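Local coordinates for hypothetical protein PA3499 (Pseudomonas aeruginosa, PDB 2IG8) that is of unknown function but belongs to the YjgF-like superfamily of small trimeric alpha-beta proteins, at residues 50-53 and 54-57; 85-88 and 89-92. All coordinates share one frame; numbering follows the deposited sequence.

Overall arrangement
Both contacts sit where a long helix of the YjgF-like fold begins. Interaction 1 is the capped start of helix 53-70, and interaction 2 is the 3-10 turn that carries strand 78-85 into helix 91-101. Their centres lie about 11 Å apart, on the same side of the chain's centre, from which they stand about 13 and 16 Å away. They touch directly, Ala-53 CB resting 3.5 Å from Asp-90 CG, so the start of helix 53-70 packs on the turn before helix 91-101. Leu-125 touches both sites, packing on Ala-53 as well as on Arg-87 and Asp-90. Interaction 2 also reaches a second subunit of the trimer, whereas interaction 1 stays within its own chain.

Interaction 1 (50-53 and 54-57); sequences ALDA and HAQA
Asp-52 caps the backbone N of Ala-55 and Leu-51 O takes the side-chain amide of Gln-56, two bonds that fix the first turn of helix 53-70. At His-54, CB lies 3.7 Å from Asp-52 OD1. The imidazole then leads away from the cap, and its NE2 is hydrogen-bonded to Glu-100. Ala-55 supplies the capping bond. Its N-H points almost straight at Asp-52 OD1, 2.9 Å from N, and meets that oxygen nearly along the C-O axis. Asp-52 is thus the N-cap, its carboxylate taking up an amide that has no earlier helical carbonyl to bind; the negative charge there should also suit the positive end of the helix dipole. Chi1 of 66° sets CG between the backbone N and the carbonyl carbon, which turns OD1 toward the N-H of Ala-55. The methyl of Ala-55 touches OD1 at 3.4 Å and Leu-51 CB at 4.1 Å.

Gln-56 binds twice. Its backbone N donates to Asp-52 O at 2.8 Å, a regular helical bond. CG lies beside that same N (chi1 -70°) and the chain extends beyond it, which carries NE2 back to donate to Leu-51 O at 2.9 Å. That carbonyl oxygen lies close to the plane of the amide, and Leu-51 CB packs on Gln-56 CG at 3.7 Å. The buried amide is further held by Leu-125 N at OE1 and by Glu-123 O at NE2, which ties the loop ahead of the helix to the chain at 123-125. Ala-57 continues the helix with a bond from its N to Ala-53 O.

Around this turn, Leu-51 packs on helix 40-46 through Thr-41 and Ala-44, while Ala-53, His-54 and Ala-57 lie against helix 91-101 at Ala-93, Arg-96 and Ala-97.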
loop_
_atom_site.group_PDB
_atom_site.type_symbol
_atom_site.label_atom_id
_atom_site.label_comp_id
_atom_site.label_asym_id
_atom_site.label_seq_id
_atom_site.Cartn_x
_atom_site.Cartn_y
_atom_site.Cartn_z
ATOM N N ALA B 50 28.625 3.471 -6.732
ATOM C CA ALA B 50 27.164 3.267 -6.663
ATOM C C ALA B 50 26.804 2.522 -5.384
ATOM O O ALA B 50 27.531 1.626 -4.967
ATOM C CB ALA B 50 26.657 2.491 -7.877
ATOM N N LEU B 51 25.728 2.955 -4.739
ATOM C CA LEU B 51 25.257 2.327 -3.500
ATOM C C LEU B 51 24.488 1.073 -3.818
ATOM O O LEU B 51 23.528 1.089 -4.618
ATOM C CB LEU B 51 24.343 3.262 -2.731
ATOM C CG LEU B 51 24.953 4.602 -2.301
ATOM C CD1 LEU B 51 23.894 5.423 -1.538
ATOM C CD2 LEU B 51 26.213 4.398 -1.434
ATOM N N ASP B 52 24.874 -0.003 -3.131
ATOM C CA ASP B 52 24.148 -1.268 -3.248
ATOM C C ASP B 52 22.836 -1.235 -2.470
ATOM O O ASP B 52 22.508 -0.225 -1.816
ATOM C CB ASP B 52 25.046 -2.466 -2.855
ATOM C CG ASP B 52 25.475 -2.493 -1.363
ATOM O OD1 ASP B 52 24.880 -1.793 -0.498
ATOM O OD2 ASP B 52 26.493 -3.217 -1.082
ATOM N N ALA B 53 22.090 -2.339 -2.512
ATOM C CA ALA B 53 20.724 -2.349 -1.963
ATOM C C ALA B 53 20.701 -2.134 -0.451
ATOM O O ALA B 53 19.839 -1.429 0.061
ATOM C CB ALA B 53 20.008 -3.662 -2.312
ATOM N N HIS B 54 21.649 -2.760 0.255
ATOM C CA HIS B 54 21.781 -2.609 1.685
ATOM C C HIS B 54 22.069 -1.137 2.042
ATOM O O HIS B 54 21.406 -0.583 2.906
ATOM C CB HIS B 54 22.905 -3.507 2.160
ATOM C CG HIS B 54 23.171 -3.467 3.628
ATOM N ND1 HIS B 54 24.133 -4.256 4.208
ATOM C CD2 HIS B 54 22.559 -2.826 4.650
ATOM C CE1 HIS B 54 24.147 -4.043 5.516
ATOM N NE2 HIS B 54 23.226 -3.152 5.801
ATOM N N ALA B 55 23.054 -0.533 1.377
ATOM C CA ALA B 55 23.379 0.871 1.618
ATOM C C ALA B 55 22.177 1.802 1.294
ATOM O O ALA B 55 21.854 2.728 2.086
ATOM C CB ALA B 55 24.673 1.301 0.866
ATOM N N GLN B 56 21.512 1.553 0.166
ATOM C CA GLN B 56 20.360 2.342 -0.204
ATOM C C GLN B 56 19.246 2.197 0.841
ATOM O O GLN B 56 18.625 3.189 1.218
ATOM C CB GLN B 56 19.840 1.996 -1.594
ATOM C CG GLN B 56 20.768 2.430 -2.760
ATOM C CD GLN B 56 20.109 2.433 -4.113
ATOM O OE1 GLN B 56 18.903 2.652 -4.229
ATOM N NE2 GLN B 56 20.927 2.240 -5.182
ATOM N N ALA B 57 18.982 0.974 1.285
ATOM C CA ALA B 57 17.882 0.764 2.240
ATOM C C ALA B 57 18.164 1.517 3.545
ATOM O O ALA B 57 17.275 2.123 4.115
ATOM C CB ALA B 57 17.642 -0.715 2.489
#

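Interaction 2 (85-88 and 89-92); sequences VTRI and ADKD
Arg-87 and Asp-90 each carry CG beside the backbone N, the arginine with chi1 -52°, and a bend further along the Arg-87 chain (chi3 -60°) brings its NE edge against the carboxylate. The motif is a 3-10 turn that leads from strand 78-85 of the YjgF-like fold into helix 91-101. Two backbone bonds close it: Asp-90 N to Arg-87 O at 2.8 Å, and Lys-91 N to Ile-88 O at 3.0 Å.

Across the turn the salt bridge is side-on. Arg-87 offers its NE edge, and NE and NH2 both converge on Asp-90 OD2, NE at 2.8 Å and NH2 at 3.0 Å. This oxygen lies in the guanidinium plane, yet the carboxylate is turned 68° from that plane. OD1 of Asp-90 receives a weak bond from Arg-87 NH2, 3.3 Å away. The stronger NH2 bond uses the syn lone pair of OD2; the one from NE comes in on the same syn side but tilted out of the carboxylate plane. The two N-H groups would draw negative charge toward OD2 and should favour the ionised acid.

Ile-88 and the Lys-91 chain touch Leu-113 of strand 110-115. Ile-88 also packs on Leu-119 and Lys-91 on Val-120 of a second subunit, so the turn takes part in a subunit interface. Lys-91 CG lies 3.4 Å from Ile-88 O, and at the end of the chain NZ forms a salt bridge with Asp-92 OD1. Glu-115 binds the backbone N of Ile-88 through OE1. Beside the salt bridge, a water accepts from Arg-87 N at 3.0 Å and lies 2.6 Å from Asp-90 OD2, bridging the two.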
loop_
_atom_site.group_PDB
_atom_site.type_symbol
_atom_site.label_atom_id
_atom_site.label_comp_id
_atom_site.label_asym_id
_atom_site.label_seq_id
_atom_site.Cartn_x
_atom_site.Cartn_y
_atom_site.Cartn_z
ATOM N N VAL B 85 11.453 -3.122 -4.509
ATOM C CA VAL B 85 12.810 -3.324 -4.993
ATOM C C VAL B 85 12.804 -3.528 -6.497
ATOM O O VAL B 85 11.834 -4.022 -7.079
ATOM C CB VAL B 85 13.515 -4.541 -4.286
ATOM C CG1 VAL B 85 13.616 -4.314 -2.788
ATOM C CG2 VAL B 85 12.812 -5.908 -4.636
ATOM N N THR B 86 13.887 -3.136 -7.162
ATOM C CA THR B 86 14.001 -3.407 -8.579
ATOM C C THR B 86 14.522 -4.810 -8.881
ATOM O O THR B 86 14.364 -5.290 -9.996
ATOM C CB THR B 86 14.905 -2.372 -9.286
ATOM O OG1 THR B 86 16.182 -2.361 -8.646
ATOM C CG2 THR B 86 14.257 -0.984 -9.234
ATOM N N ARG B 87 15.146 -5.446 -7.889
ATOM C CA ARG B 87 15.718 -6.781 -8.012
ATOM C C ARG B 87 15.312 -7.593 -6.794
ATOM O O ARG B 87 15.782 -7.337 -5.666
ATOM C CB ARG B 87 17.259 -6.733 -8.118
ATOM C CG ARG B 87 17.760 -5.788 -9.187
ATOM C CD ARG B 87 19.290 -5.810 -9.322
ATOM N NE ARG B 87 19.926 -5.435 -8.076
ATOM C CZ ARG B 87 21.219 -5.151 -7.933
ATOM N NH1 ARG B 87 22.050 -5.172 -8.956
ATOM N NH2 ARG B 87 21.674 -4.855 -6.738
ATOM N N ILE B 88 14.483 -8.613 -7.001
ATOM C CA ILE B 88 14.016 -9.426 -5.890
ATOM C C ILE B 88 15.157 -10.117 -5.136
ATOM O O ILE B 88 15.033 -10.356 -3.937
ATOM C CB ILE B 88 12.957 -10.474 -6.302
ATOM C CG1 ILE B 88 12.137 -10.943 -5.091
ATOM C CG2 ILE B 88 13.572 -11.636 -7.109
ATOM C CD1 ILE B 88 11.181 -9.904 -4.543
ATOM N N ALA B 89 16.267 -10.372 -5.828
ATOM C CA ALA B 89 17.471 -10.931 -5.212
ATOM C C ALA B 89 17.978 -10.065 -4.075
ATOM O O ALA B 89 18.683 -10.562 -3.236
ATOM C CB ALA B 89 18.584 -11.098 -6.242
ATOM N N ASP B 90 17.613 -8.791 -4.051
ATOM C CA ASP B 90 18.086 -7.855 -3.016
ATOM C C ASP B 90 17.288 -7.936 -1.710
ATOM O O ASP B 90 17.547 -7.183 -0.769
ATOM C CB ASP B 90 18.048 -6.405 -3.557
ATOM C CG ASP B 90 19.115 -6.141 -4.624
ATOM O OD1 ASP B 90 20.101 -6.897 -4.683
ATOM O OD2 ASP B 90 18.970 -5.190 -5.427
ATOM N N LYS B 91 16.299 -8.827 -1.643
ATOM C CA LYS B 91 15.438 -8.916 -0.453
ATOM C C LYS B 91 16.239 -9.127 0.816
ATOM O O LYS B 91 15.923 -8.538 1.841
ATOM C CB LYS B 91 14.370 -10.015 -0.607
ATOM C CG LYS B 91 14.910 -11.424 -0.712
ATOM C CD LYS B 91 13.792 -12.477 -0.834
ATOM C CE LYS B 91 14.361 -13.880 -0.653
ATOM N NZ LYS B 91 14.780 -14.109 0.754
ATOM N N ASP B 92 17.294 -9.936 0.750
ATOM C CA ASP B 92 18.056 -10.204 1.965
ATOM C C ASP B 92 18.922 -9.007 2.395
ATOM O O ASP B 92 19.311 -8.917 3.550
ATOM C CB ASP B 92 18.918 -11.427 1.808
ATOM C CG ASP B 92 18.104 -12.717 1.781
ATOM O OD1 ASP B 92 16.893 -12.666 2.182
ATOM O OD2 ASP B 92 18.689 -13.758 1.395
HETATM O O HOH W 1 16.672 -4.086 -5.720
#